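Long-range contacts in 2-hydroxyhepta-2,4-diene-1,7-dioate isomerase (Corynebacterium glutamicum, PDB 4DBF), which probably acts as a magnesium-binding lyase or isomerase of the FAH family, most likely an oxaloacetate decarboxylase: residues A[47-51]-A[63-69]; A[142-148]-A[245-251]; A[156-162]-A[198-203]; A[191-195]-A[278-283]; A[206-210]-A[273-277]. All coordinates share one frame; numbering follows the deposited sequence.

Interaction 1. Residues A[47-51]-A[63-69]; sequences LTARE and TGREWPL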
# COMPACT_ATOMS: atom_id res chain seq x y z
N LEU A 47 5.66 9.39 32.78
CA LEU A 47 5.93 10.05 31.52
C LEU A 47 4.95 11.15 31.25
O LEU A 47 3.87 11.14 31.74
CB LEU A 47 5.89 9.02 30.39
CG LEU A 47 6.80 7.80 30.42
CD1 LEU A 47 6.70 6.97 29.16
CD2 LEU A 47 8.22 8.21 30.61
N THR A 48 5.36 12.10 30.43
CA THR A 48 4.58 13.23 30.06
C THR A 48 4.53 13.38 28.53
O THR A 48 5.50 13.18 27.87
CB THR A 48 5.14 14.51 30.72
OG1 THR A 48 4.99 14.41 32.12
CG2 THR A 48 4.44 15.70 30.26
N ALA A 49 3.37 13.72 27.99
CA ALA A 49 3.22 14.03 26.59
C ALA A 49 3.19 15.54 26.34
O ALA A 49 2.46 16.25 26.95
CB ALA A 49 1.99 13.38 26.02
N ARG A 50 4.01 15.98 25.42
CA ARG A 50 4.14 17.35 25.09
C ARG A 50 3.76 17.56 23.65
O ARG A 50 4.41 17.09 22.78
CB ARG A 50 5.58 17.81 25.27
CG ARG A 50 6.11 17.80 26.68
CD ARG A 50 6.74 19.15 26.99
NE ARG A 50 8.15 19.05 27.08
CZ ARG A 50 9.02 20.05 26.94
NH1 ARG A 50 8.65 21.28 26.67
NH2 ARG A 50 10.28 19.79 27.06
N GLU A 51 2.68 18.27 23.42
CA GLU A 51 2.22 18.51 22.09
C GLU A 51 3.26 19.23 21.26
O GLU A 51 3.86 20.16 21.70
CB GLU A 51 0.93 19.26 22.09
CG GLU A 51 0.49 19.66 20.72
CD GLU A 51 -0.76 20.48 20.71
OE1 GLU A 51 -0.83 21.44 21.45
OE2 GLU A 51 -1.65 20.16 19.97
N THR A 63 4.08 23.41 21.56
CA THR A 63 3.05 24.40 21.59
C THR A 63 2.81 24.88 22.98
O THR A 63 2.13 25.83 23.18
CB THR A 63 1.72 23.78 21.20
OG1 THR A 63 1.39 22.79 22.16
CG2 THR A 63 1.76 23.24 19.86
N GLY A 64 3.33 24.16 23.95
CA GLY A 64 3.08 24.46 25.32
C GLY A 64 2.14 23.53 26.04
O GLY A 64 2.27 23.34 27.21
N ARG A 65 1.19 22.94 25.33
CA ARG A 65 0.28 21.99 25.94
C ARG A 65 0.95 20.69 26.30
O ARG A 65 1.73 20.19 25.55
CB ARG A 65 -0.90 21.68 25.04
CG ARG A 65 -1.59 22.87 24.44
CD ARG A 65 -3.01 22.52 24.06
NE ARG A 65 -3.04 21.72 22.86
CZ ARG A 65 -4.13 21.41 22.20
NH1 ARG A 65 -5.29 21.84 22.62
NH2 ARG A 65 -4.04 20.69 21.13
N GLU A 66 0.61 20.16 27.45
CA GLU A 66 1.10 18.88 27.88
C GLU A 66 0.10 18.14 28.76
O GLU A 66 -0.81 18.71 29.28
CB GLU A 66 2.45 18.96 28.57
CG GLU A 66 2.50 19.90 29.73
CD GLU A 66 3.88 20.47 29.96
OE1 GLU A 66 4.86 19.76 29.75
OE2 GLU A 66 3.98 21.63 30.33
N TRP A 67 0.30 16.83 28.86
CA TRP A 67 -0.51 15.98 29.67
C TRP A 67 0.35 14.94 30.27
O TRP A 67 1.26 14.47 29.63
CB TRP A 67 -1.56 15.24 28.82
CG TRP A 67 -2.45 16.10 27.98
CD1 TRP A 67 -3.73 16.50 28.26
CD2 TRP A 67 -2.16 16.68 26.71
NE1 TRP A 67 -4.23 17.25 27.27
CE2 TRP A 67 -3.33 17.41 26.32
CE3 TRP A 67 -1.09 16.66 25.88
CZ2 TRP A 67 -3.40 18.07 25.14
CZ3 TRP A 67 -1.17 17.34 24.70
CH2 TRP A 67 -2.29 18.04 24.34
N PRO A 68 0.05 14.52 31.50
CA PRO A 68 0.58 13.27 32.00
C PRO A 68 0.15 12.16 31.05
O PRO A 68 -0.95 12.18 30.60
CB PRO A 68 -0.13 13.10 33.33
CG PRO A 68 -0.64 14.42 33.67
CD PRO A 68 -0.96 15.06 32.39
N LEU A 69 1.03 11.24 30.75
CA LEU A 69 0.76 10.22 29.77
C LEU A 69 -0.46 9.38 30.10
O LEU A 69 -1.18 9.00 29.23
CB LEU A 69 1.96 9.33 29.54
CG LEU A 69 1.88 8.41 28.34
CD1 LEU A 69 1.39 9.12 27.11
CD2 LEU A 69 3.19 7.74 28.06
O HOH W 1 3.91 21.29 24.22

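Interaction 2. Residues A[142-148]-A[245-251]; sequences VIGKPCK and SMTLLPG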
# COMPACT_ATOMS: atom_id res chain seq x y z
N VAL A 142 10.85 3.77 11.00
CA VAL A 142 10.06 4.83 10.45
C VAL A 142 10.91 5.79 9.63
O VAL A 142 11.85 6.34 10.12
CB VAL A 142 9.28 5.59 11.52
CG1 VAL A 142 8.50 6.69 10.89
CG2 VAL A 142 8.38 4.66 12.28
N ILE A 143 10.53 5.93 8.37
CA ILE A 143 11.21 6.75 7.40
C ILE A 143 10.97 8.24 7.67
O ILE A 143 9.91 8.64 7.99
CB ILE A 143 10.81 6.38 5.95
CG1 ILE A 143 11.27 4.99 5.57
CG2 ILE A 143 11.45 7.33 4.96
CD1 ILE A 143 12.72 4.75 5.81
N GLY A 144 12.02 9.01 7.55
CA GLY A 144 12.04 10.39 7.96
C GLY A 144 12.10 11.42 6.85
O GLY A 144 11.86 12.57 7.06
N LYS A 145 12.43 10.98 5.67
CA LYS A 145 12.45 11.83 4.54
C LYS A 145 12.28 11.05 3.26
O LYS A 145 12.53 9.89 3.21
CB LYS A 145 13.71 12.66 4.55
CG LYS A 145 14.98 11.88 4.35
CD LYS A 145 16.13 12.85 4.23
CE LYS A 145 17.15 12.37 3.24
NZ LYS A 145 18.44 13.07 3.37
N PRO A 146 11.80 11.70 2.23
CA PRO A 146 11.57 11.00 0.99
C PRO A 146 12.88 10.54 0.49
O PRO A 146 13.82 11.24 0.63
CB PRO A 146 10.98 12.03 0.07
CG PRO A 146 11.07 13.31 0.75
CD PRO A 146 11.73 13.15 2.06
N CYS A 147 12.94 9.34 -0.03
CA CYS A 147 14.19 8.81 -0.47
C CYS A 147 14.03 7.74 -1.49
O CYS A 147 13.05 7.10 -1.52
CB CYS A 147 14.98 8.27 0.70
SG CYS A 147 14.13 7.02 1.67
N LYS A 148 15.06 7.53 -2.28
CA LYS A 148 15.10 6.49 -3.28
C LYS A 148 16.55 6.15 -3.55
O LYS A 148 17.39 6.98 -3.37
CB LYS A 148 14.41 6.97 -4.53
CG LYS A 148 14.46 6.05 -5.70
CD LYS A 148 13.36 5.02 -5.71
CE LYS A 148 13.43 4.11 -6.91
NZ LYS A 148 12.92 4.79 -8.08
N SER A 245 13.84 -0.16 -5.53
CA SER A 245 12.65 -0.46 -6.28
C SER A 245 11.55 0.60 -6.10
O SER A 245 10.92 0.96 -7.02
CB SER A 245 12.10 -1.85 -5.89
OG SER A 245 12.83 -2.90 -6.44
N MET A 246 11.39 1.08 -4.89
CA MET A 246 10.30 1.90 -4.44
C MET A 246 10.73 3.18 -3.74
O MET A 246 11.50 3.11 -2.87
CB MET A 246 9.56 1.16 -3.34
CG MET A 246 8.35 0.40 -3.73
SD MET A 246 7.80 -0.65 -2.38
CE MET A 246 7.70 -2.10 -3.35
N THR A 247 10.15 4.31 -4.09
CA THR A 247 10.33 5.52 -3.32
C THR A 247 9.68 5.35 -1.95
O THR A 247 8.58 4.89 -1.86
CB THR A 247 9.70 6.76 -4.00
OG1 THR A 247 10.36 7.04 -5.21
CG2 THR A 247 9.81 7.97 -3.12
N LEU A 248 10.38 5.74 -0.91
CA LEU A 248 9.82 5.80 0.41
C LEU A 248 9.57 7.24 0.87
O LEU A 248 10.31 8.11 0.51
CB LEU A 248 10.72 5.05 1.39
CG LEU A 248 10.98 3.56 1.18
CD1 LEU A 248 11.90 2.98 2.22
CD2 LEU A 248 9.67 2.81 1.14
N LEU A 249 8.53 7.45 1.65
CA LEU A 249 8.10 8.77 2.07
C LEU A 249 8.18 8.90 3.60
O LEU A 249 8.11 7.90 4.29
CB LEU A 249 6.66 8.94 1.60
CG LEU A 249 6.50 8.88 0.07
CD1 LEU A 249 5.06 8.98 -0.35
CD2 LEU A 249 7.31 10.03 -0.54
N PRO A 250 8.30 10.15 4.14
CA PRO A 250 8.20 10.31 5.60
C PRO A 250 6.95 9.68 6.20
O PRO A 250 5.83 9.88 5.70
CB PRO A 250 8.14 11.85 5.83
CG PRO A 250 8.74 12.47 4.52
CD PRO A 250 8.36 11.44 3.40
N GLY A 251 7.15 8.92 7.26
CA GLY A 251 6.03 8.26 7.89
C GLY A 251 5.89 6.81 7.44
O GLY A 251 5.29 6.02 8.17
O HOH W 2 12.55 2.20 -9.37

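Interaction 3. Residues A[156-162]-A[198-203]; sequences KSVVLGF and TDINSI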
# COMPACT_ATOMS: atom_id res chain seq x y z
N LYS A 156 21.11 5.39 7.91
CA LYS A 156 20.73 6.25 9.02
C LYS A 156 20.20 7.62 8.64
O LYS A 156 19.32 8.13 9.30
CB LYS A 156 21.86 6.40 10.07
CG LYS A 156 22.15 5.09 10.84
CD LYS A 156 23.19 5.24 11.94
CE LYS A 156 23.65 3.85 12.38
NZ LYS A 156 24.46 3.80 13.66
N SER A 157 20.67 8.17 7.55
CA SER A 157 20.24 9.49 7.12
C SER A 157 18.76 9.60 6.75
O SER A 157 18.24 10.65 6.69
CB SER A 157 21.09 9.93 5.97
OG SER A 157 20.69 9.30 4.80
N VAL A 158 18.10 8.47 6.51
CA VAL A 158 16.71 8.47 6.10
C VAL A 158 15.74 7.99 7.17
O VAL A 158 14.56 8.03 6.95
CB VAL A 158 16.45 7.64 4.83
CG1 VAL A 158 17.23 8.13 3.65
CG2 VAL A 158 16.66 6.17 5.07
N VAL A 159 16.23 7.51 8.29
CA VAL A 159 15.32 7.06 9.31
C VAL A 159 15.04 8.07 10.43
O VAL A 159 15.92 8.66 10.99
CB VAL A 159 15.53 5.61 9.81
CG1 VAL A 159 16.43 4.75 8.96
CG2 VAL A 159 15.72 5.48 11.30
N LEU A 160 13.76 8.25 10.70
CA LEU A 160 13.32 9.03 11.80
C LEU A 160 13.62 8.33 13.10
O LEU A 160 14.13 8.92 13.98
CB LEU A 160 11.83 9.34 11.71
CG LEU A 160 11.22 10.09 12.86
CD1 LEU A 160 11.81 11.45 13.08
CD2 LEU A 160 9.71 10.15 12.86
N GLY A 161 13.24 7.08 13.21
CA GLY A 161 13.46 6.34 14.43
C GLY A 161 12.90 4.94 14.34
O GLY A 161 12.52 4.46 13.24
N PHE A 162 12.86 4.28 15.50
CA PHE A 162 12.49 2.87 15.53
C PHE A 162 11.19 2.79 16.30
O PHE A 162 10.98 3.57 17.21
CB PHE A 162 13.55 2.00 16.28
CG PHE A 162 14.78 1.73 15.45
CD1 PHE A 162 14.70 1.59 14.07
CD2 PHE A 162 16.04 1.61 16.05
CE1 PHE A 162 15.88 1.38 13.28
CE2 PHE A 162 17.19 1.34 15.27
CZ PHE A 162 17.09 1.25 13.89
N THR A 198 13.87 8.00 18.45
CA THR A 198 14.70 8.65 17.41
C THR A 198 16.23 8.55 17.77
O THR A 198 17.09 8.73 16.92
CB THR A 198 14.37 10.12 17.22
OG1 THR A 198 14.83 10.86 18.37
CG2 THR A 198 12.82 10.33 16.98
N ASP A 199 16.55 8.21 19.00
CA ASP A 199 18.01 7.96 19.34
C ASP A 199 18.33 6.55 18.85
O ASP A 199 18.35 5.61 19.60
CB ASP A 199 18.24 8.13 20.86
CG ASP A 199 19.73 7.93 21.28
OD1 ASP A 199 20.63 7.73 20.42
OD2 ASP A 199 19.93 7.92 22.52
N ILE A 200 18.55 6.39 17.55
CA ILE A 200 18.69 5.03 17.03
C ILE A 200 19.99 4.31 17.42
O ILE A 200 20.06 3.08 17.38
CB ILE A 200 18.46 4.95 15.53
CG1 ILE A 200 19.37 5.94 14.80
CG2 ILE A 200 16.95 5.13 15.18
CD1 ILE A 200 19.83 5.37 13.49
N ASN A 201 21.01 5.09 17.78
CA ASN A 201 22.23 4.51 18.38
C ASN A 201 22.07 3.87 19.73
O ASN A 201 22.88 3.03 20.11
CB ASN A 201 23.34 5.56 18.44
CG ASN A 201 24.18 5.53 17.22
OD1 ASN A 201 25.40 5.36 17.31
ND2 ASN A 201 23.54 5.58 16.05
N SER A 202 21.03 4.28 20.46
CA SER A 202 20.72 3.65 21.74
C SER A 202 20.25 2.18 21.58
O SER A 202 20.05 1.48 22.58
CB SER A 202 19.68 4.46 22.53
OG SER A 202 18.36 4.26 22.03
N ILE A 203 20.12 1.73 20.33
CA ILE A 203 19.58 0.41 20.01
C ILE A 203 20.69 -0.38 19.35
O ILE A 203 21.18 -0.02 18.29
CB ILE A 203 18.34 0.49 19.04
CG1 ILE A 203 17.20 1.29 19.64
CG2 ILE A 203 17.93 -0.89 18.57
CD1 ILE A 203 16.77 0.82 21.02

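Interaction 4. Residues A[191-195]-A[278-283]; sequences PIGPW and IGKLGN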
# COMPACT_ATOMS: atom_id res chain seq x y z
N PRO A 191 -0.80 -3.73 14.31
CA PRO A 191 -0.43 -2.81 15.42
C PRO A 191 1.01 -2.22 15.39
O PRO A 191 1.97 -2.92 15.05
CB PRO A 191 -0.60 -3.63 16.66
CG PRO A 191 -1.50 -4.82 16.22
CD PRO A 191 -1.12 -5.08 14.80
N ILE A 192 1.11 -0.93 15.66
CA ILE A 192 2.38 -0.23 15.72
C ILE A 192 2.47 0.71 16.94
O ILE A 192 1.52 1.33 17.27
CB ILE A 192 2.64 0.59 14.46
CG1 ILE A 192 2.60 -0.29 13.24
CG2 ILE A 192 3.97 1.23 14.51
CD1 ILE A 192 2.56 0.48 11.96
N GLY A 193 3.64 0.76 17.56
CA GLY A 193 3.84 1.53 18.75
C GLY A 193 4.90 1.00 19.66
O GLY A 193 5.55 0.07 19.34
N PRO A 194 5.05 1.60 20.83
CA PRO A 194 4.15 2.64 21.32
C PRO A 194 4.51 4.06 20.97
O PRO A 194 3.72 4.92 21.14
CB PRO A 194 4.29 2.49 22.82
CG PRO A 194 5.66 2.07 22.99
CD PRO A 194 5.93 1.12 21.89
N TRP A 195 5.71 4.28 20.50
CA TRP A 195 6.18 5.55 20.07
C TRP A 195 7.41 5.33 19.27
O TRP A 195 7.84 4.23 19.14
CB TRP A 195 6.47 6.45 21.26
CG TRP A 195 7.24 5.76 22.33
CD1 TRP A 195 8.49 5.23 22.25
CD2 TRP A 195 6.80 5.47 23.68
NE1 TRP A 195 8.84 4.67 23.42
CE2 TRP A 195 7.87 4.78 24.31
CE3 TRP A 195 5.68 5.71 24.39
CZ2 TRP A 195 7.80 4.37 25.60
CZ3 TRP A 195 5.61 5.29 25.68
CH2 TRP A 195 6.65 4.64 26.27
N ILE A 278 12.86 0.54 23.38
CA ILE A 278 11.67 1.13 22.79
C ILE A 278 10.56 1.02 23.83
O ILE A 278 10.09 2.03 24.33
CB ILE A 278 11.28 0.41 21.44
CG1 ILE A 278 12.50 0.38 20.50
CG2 ILE A 278 9.97 1.07 20.83
CD1 ILE A 278 12.17 -0.15 19.07
N GLY A 279 10.17 -0.20 24.19
CA GLY A 279 9.08 -0.37 25.14
C GLY A 279 8.23 -1.57 24.85
O GLY A 279 8.74 -2.59 24.43
N LYS A 280 6.92 -1.43 25.04
CA LYS A 280 6.03 -2.59 24.87
C LYS A 280 4.84 -2.22 24.00
O LYS A 280 4.32 -1.12 24.11
CB LYS A 280 5.53 -3.07 26.25
CG LYS A 280 6.60 -3.83 27.03
CD LYS A 280 6.04 -4.14 28.43
CE LYS A 280 7.08 -4.84 29.28
NZ LYS A 280 6.61 -4.93 30.70
N LEU A 281 4.43 -3.14 23.15
CA LEU A 281 3.26 -2.98 22.30
C LEU A 281 2.28 -4.10 22.62
O LEU A 281 2.52 -5.26 22.22
CB LEU A 281 3.66 -2.97 20.79
CG LEU A 281 2.49 -2.86 19.78
CD1 LEU A 281 1.69 -1.52 19.99
CD2 LEU A 281 3.08 -2.95 18.36
N GLY A 282 1.19 -3.76 23.35
CA GLY A 282 0.19 -4.78 23.81
C GLY A 282 -1.12 -4.56 23.07
O GLY A 282 -1.51 -3.41 22.84
N ASN A 283 -1.80 -5.65 22.69
CA ASN A 283 -3.12 -5.56 22.07
C ASN A 283 -3.99 -6.73 22.50
O ASN A 283 -3.54 -7.89 22.52
CB ASN A 283 -3.03 -5.57 20.52
CG ASN A 283 -2.31 -4.34 19.97
OD1 ASN A 283 -2.94 -3.31 19.62
ND2 ASN A 283 -1.01 -4.43 19.87

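Interaction 5. Residues A[206-210]-A[273-277]; sequences DNLPI and IEIPG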
# COMPACT_ATOMS: atom_id res chain seq x y z
N ASP A 206 23.13 -5.43 16.83
CA ASP A 206 23.95 -6.63 17.02
C ASP A 206 23.49 -7.47 18.21
O ASP A 206 23.94 -8.62 18.38
CB ASP A 206 25.43 -6.21 17.20
CG ASP A 206 26.20 -6.22 15.90
OD1 ASP A 206 27.46 -6.36 15.91
OD2 ASP A 206 25.54 -6.14 14.84
N ASN A 207 22.63 -6.90 19.04
CA ASN A 207 22.10 -7.60 20.20
C ASN A 207 20.82 -6.93 20.70
O ASN A 207 20.84 -6.22 21.68
CB ASN A 207 23.14 -7.68 21.33
CG ASN A 207 22.69 -8.58 22.48
OD1 ASN A 207 21.83 -9.47 22.30
ND2 ASN A 207 23.26 -8.35 23.68
N LEU A 208 19.73 -7.09 19.95
CA LEU A 208 18.42 -6.61 20.36
C LEU A 208 17.44 -7.78 20.57
O LEU A 208 16.99 -8.35 19.58
CB LEU A 208 17.84 -5.72 19.26
CG LEU A 208 16.68 -4.84 19.72
CD1 LEU A 208 17.11 -3.96 20.91
CD2 LEU A 208 16.22 -4.00 18.50
N PRO A 209 17.14 -8.15 21.83
CA PRO A 209 16.18 -9.19 22.14
C PRO A 209 14.78 -8.69 21.71
O PRO A 209 14.48 -7.53 21.90
CB PRO A 209 16.25 -9.31 23.66
CG PRO A 209 17.48 -8.51 24.09
CD PRO A 209 17.67 -7.49 23.05
N ILE A 210 13.96 -9.51 21.07
CA ILE A 210 12.61 -9.08 20.75
C ILE A 210 11.70 -10.17 21.30
O ILE A 210 11.79 -11.31 20.84
CB ILE A 210 12.43 -8.93 19.25
CG1 ILE A 210 13.27 -7.77 18.71
CG2 ILE A 210 10.92 -8.73 18.91
CD1 ILE A 210 13.36 -7.77 17.19
N ILE A 273 4.30 -7.28 22.65
CA ILE A 273 5.64 -7.40 22.14
C ILE A 273 6.53 -6.49 22.98
O ILE A 273 6.14 -5.33 23.25
CB ILE A 273 5.75 -6.93 20.63
CG1 ILE A 273 4.66 -7.59 19.71
CG2 ILE A 273 7.18 -7.10 20.08
CD1 ILE A 273 4.70 -9.08 19.68
N GLU A 274 7.73 -6.93 23.31
CA GLU A 274 8.64 -6.04 24.03
C GLU A 274 9.97 -5.91 23.31
O GLU A 274 10.56 -6.90 22.97
CB GLU A 274 8.89 -6.53 25.47
CG GLU A 274 10.01 -5.82 26.16
CD GLU A 274 10.25 -6.36 27.57
OE1 GLU A 274 10.66 -7.56 27.72
OE2 GLU A 274 10.08 -5.55 28.50
N ILE A 275 10.42 -4.67 23.07
CA ILE A 275 11.76 -4.45 22.55
C ILE A 275 12.48 -3.47 23.51
O ILE A 275 12.09 -2.32 23.59
CB ILE A 275 11.77 -3.93 21.08
CG1 ILE A 275 11.11 -4.93 20.09
CG2 ILE A 275 13.21 -3.64 20.66
CD1 ILE A 275 11.20 -4.52 18.65
N PRO A 276 13.49 -3.93 24.29
CA PRO A 276 14.17 -3.04 25.27
C PRO A 276 14.76 -1.83 24.57
O PRO A 276 15.30 -1.94 23.45
CB PRO A 276 15.27 -3.95 25.88
CG PRO A 276 15.37 -5.18 24.93
CD PRO A 276 13.96 -5.33 24.41
N GLY A 277 14.60 -0.65 25.15
CA GLY A 277 15.04 0.55 24.44
C GLY A 277 13.92 1.28 23.71
O GLY A 277 14.01 2.50 23.47

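Interaction 1. Residues A[47-51]-A[63-69]
E51 and R65 form the charged end of an antiparallel strand pair, 48-51 against 65-68, in the N-terminal part of the chain. Their salt bridge is side-on: R65 NE meets E51 OE1 at 2.6 Å and R65 NH2 meets E51 OE2 at 2.7 Å, with the carboxylate and guanidinium planes 24° apart. T63 OG1 is a second donor to E51 OE1, at 2.7 Å, arriving from the opposite face of the carboxylate to R65 NE. With CG anti to the backbone N (chi1 174°) and the chain extended beyond it, E51 carries its carboxylate to both donors. T63 OG1 also accepts from R65 N, an ST turn that places the hydroxyl.

Backbone bonds hold the register. A49 and W67 are a hydrogen-bonded pair, A49 N to W67 O at 2.8 Å and W67 N to A49 O at 2.9 Å; L69 N to L47 O and E51 N to R65 O extend the ladder. One water bridges E51 O, R65 O and G64 N where the chain turns its corner.

Apolar contacts lie beside the ladder: L47 CD1 touches L69 CD2 at 3.8 Å, and the W67 ring turns its edge to E51, CZ3 to CB 3.9 Å. On the face with R50 and E66 the two side chains run side by side, R50 NE and E66 OE1 4.3 Å apart, close in charge only; R50 pairs instead with E38.

R65 NH1 also bridges to D30, a magnesium ligand in a crystal structure of this protein, though no metal is bound to it in this chain. One guanidinium is thus shared by two acids and probably steadies both negative charges.

Interaction 2. Residues A[142-148]-A[245-251]
G251 N donates to I143 O at 2.9 Å, nearly straight at 169°, and P250 CA adds a CA-H...O contact to the same oxygen at 3.4 Å. Further along, C147 and L248 make a single antiparallel bridge, C147 N to L248 O at 3.0 Å and L248 N to C147 O at 3.1 Å; P146 CA adds a CA-H...O contact to L248 O.

Between these polar ends the side chains pack. L248 CD1 lies against I143 CG1 at 4.0 Å, the two chains crossing at about a right angle. C147 SG, set between the backbone N and carbonyl carbon (chi1 56°), rests on L248 CB. The rings of P146 and P250 are inclined to each other, CD to CG 3.9 Å. L248 also reaches I242 and T243 at the end of helix 235-243. The loop after that helix runs beside the end of strand 133-143 and the loop that follows it.

At the far end K148 bends over T247, CD to OG1 3.7 Å, and a water joins K148 NZ to S245 O. The chemistry thus divides: direct joining is by backbone bonds and apolar packing, with one water link, while K148 NZ and T247 OG1 both bind D187 of the second subunit across the dimer interface.

Interaction 3. Residues A[156-162]-A[198-203]
I200 CG2 sits over one face of the F162 ring, a CH-pi contact in which the methyl is 3.8 Å from the ring centroid and 15° off its normal. It packs beside a classic beta bulge, where L160 and G161 both face V142 near the start of strand 159-170. I203 takes the edge of the same ring, CG1 in its plane and 3.8 Å from F162 CD2, so two isoleucines of the 198-203 loop meet F162 on a face and on an edge.

The same I200 methyl reaches G161 CA at 3.8 Å and V159 CG2 at 4.1 Å. I200 CG1 stands between the backbone N and the carbonyl carbon (chi1 53°), sending CD1 the other way, onto the extended aliphatic chain of K156, with CG at 3.5 Å. G161, having no side chain, lets T198 come up to the bulge; T198 CB lies 3.5 Å from L160 O, and T198 CA makes a CA-H...O contact with it.

Farther out, F162 also touches L139 and V141 of strand 133-143 and I278. T198 OG1 is hydrogen-bonded to M21 O, tying the start of the loop to the N terminus. The 3-10 turn 200-202 that presents I200 is held by D199 O, which accepts from S202 N and, in its carbonyl plane, from S202 OG at 2.8 Å.

Interaction 4. Residues A[191-195]-A[278-283]
L281 presses both methyl groups against the backbone of 191-193, CD2 reaching P191 O at 3.5 Å and CD1 reaching G193 N at 3.9 Å. The strands 191-193 and 279-283 run roughly antiparallel, 152° between directions, but their axes are 7.3 Å apart and no backbone hydrogen bond joins them: they pack face to face as members of different sheets. L281 CG lies anti to the backbone N (chi1 178°), which carries the leucine toward strand 191-193, and G193, lacking a side chain, leaves its backbone to be touched.

At one end the P191 ring crosses the N283 side chain obliquely; both also touch I124. At the other end P194, behind a cis peptide bond, turns the chain out of its first direction. The P194 ring meets K280 O through CD at 3.5 Å and I278 CG2 through the same atom at 4.2 Å. Its CG stands 3.6 Å above the centre of the W195 ring, covering one face of the indole of the next residue. I278 and G279 form a classic beta bulge facing I275, and the indole reaches that bulge: W195 NE1 makes a weak hydrogen bond to I278 O, 3.1 Å long and bent to 127°.

Interaction 5. Residues A[206-210]-A[273-277]
I275 packs against both L208 and I210, and this apolar trio is the tight half of the contact. I210 and I275 lie side by side and point the same way, CG1 to CG1 3.8 Å. L208 crosses I275 at about a right angle, with CD2 3.7 Å from I275 CG2. The two branches of I275 are thereby divided: CG1 lies anti to the carbonyl carbon (chi1 -60°) and goes to I210, while CG2 goes to L208. I210 CG2 also reaches I273 CG2, more loosely at 4.2 Å. I164 of strand 159-170 also touches I273 and I275, and the nearest side-chain atoms of I210 and the magnesium ligand E138 are about 6 Å apart.

Toward solvent the contact is carried by two prolines. P209 and P276 lean across each other, CD to CG 3.8 Å, at the end where strand 270-275 runs out into a turn, and P276 is exposed. P209 O lies 3.4 Å from P276 CD, a carbon that replaces an N-H here.

No hydrogen bond links the two segments. The strands 209-216 and 270-275 are nevertheless sheet neighbours, E274 pairing through its backbone with K211, one residue past I210. The prolines supply no N-H to continue that ladder, and P209 O is buried without a polar partner in the model. Between these two segments, cohesion therefore rests on apolar contact, that of the isoleucines, the leucine and the proline pair.

In the fold
From the N terminus, interaction 1 closes a short loop in the N-terminal part before any other contact opens. Interaction 2 then spans 142-148 to 245-251, and the loop it closes contains all of interaction 3, which joins 156-162 to 198-203. Interaction 4 opens at 191-195 and ends at 278-283, crossing both 2 and 3; interaction 5 lies within its loop, crosses 2 and follows 3. Contacts pass between them: L47 and L69 touch W195, F162 meets I278, and I203 meets L208; V142 O and L160 N, and L281 O and I273 N, are probably hydrogen-bonded. Together they tie the N-terminal strands, the sheet carrying the magnesium ligands and the five-stranded sheet into one body.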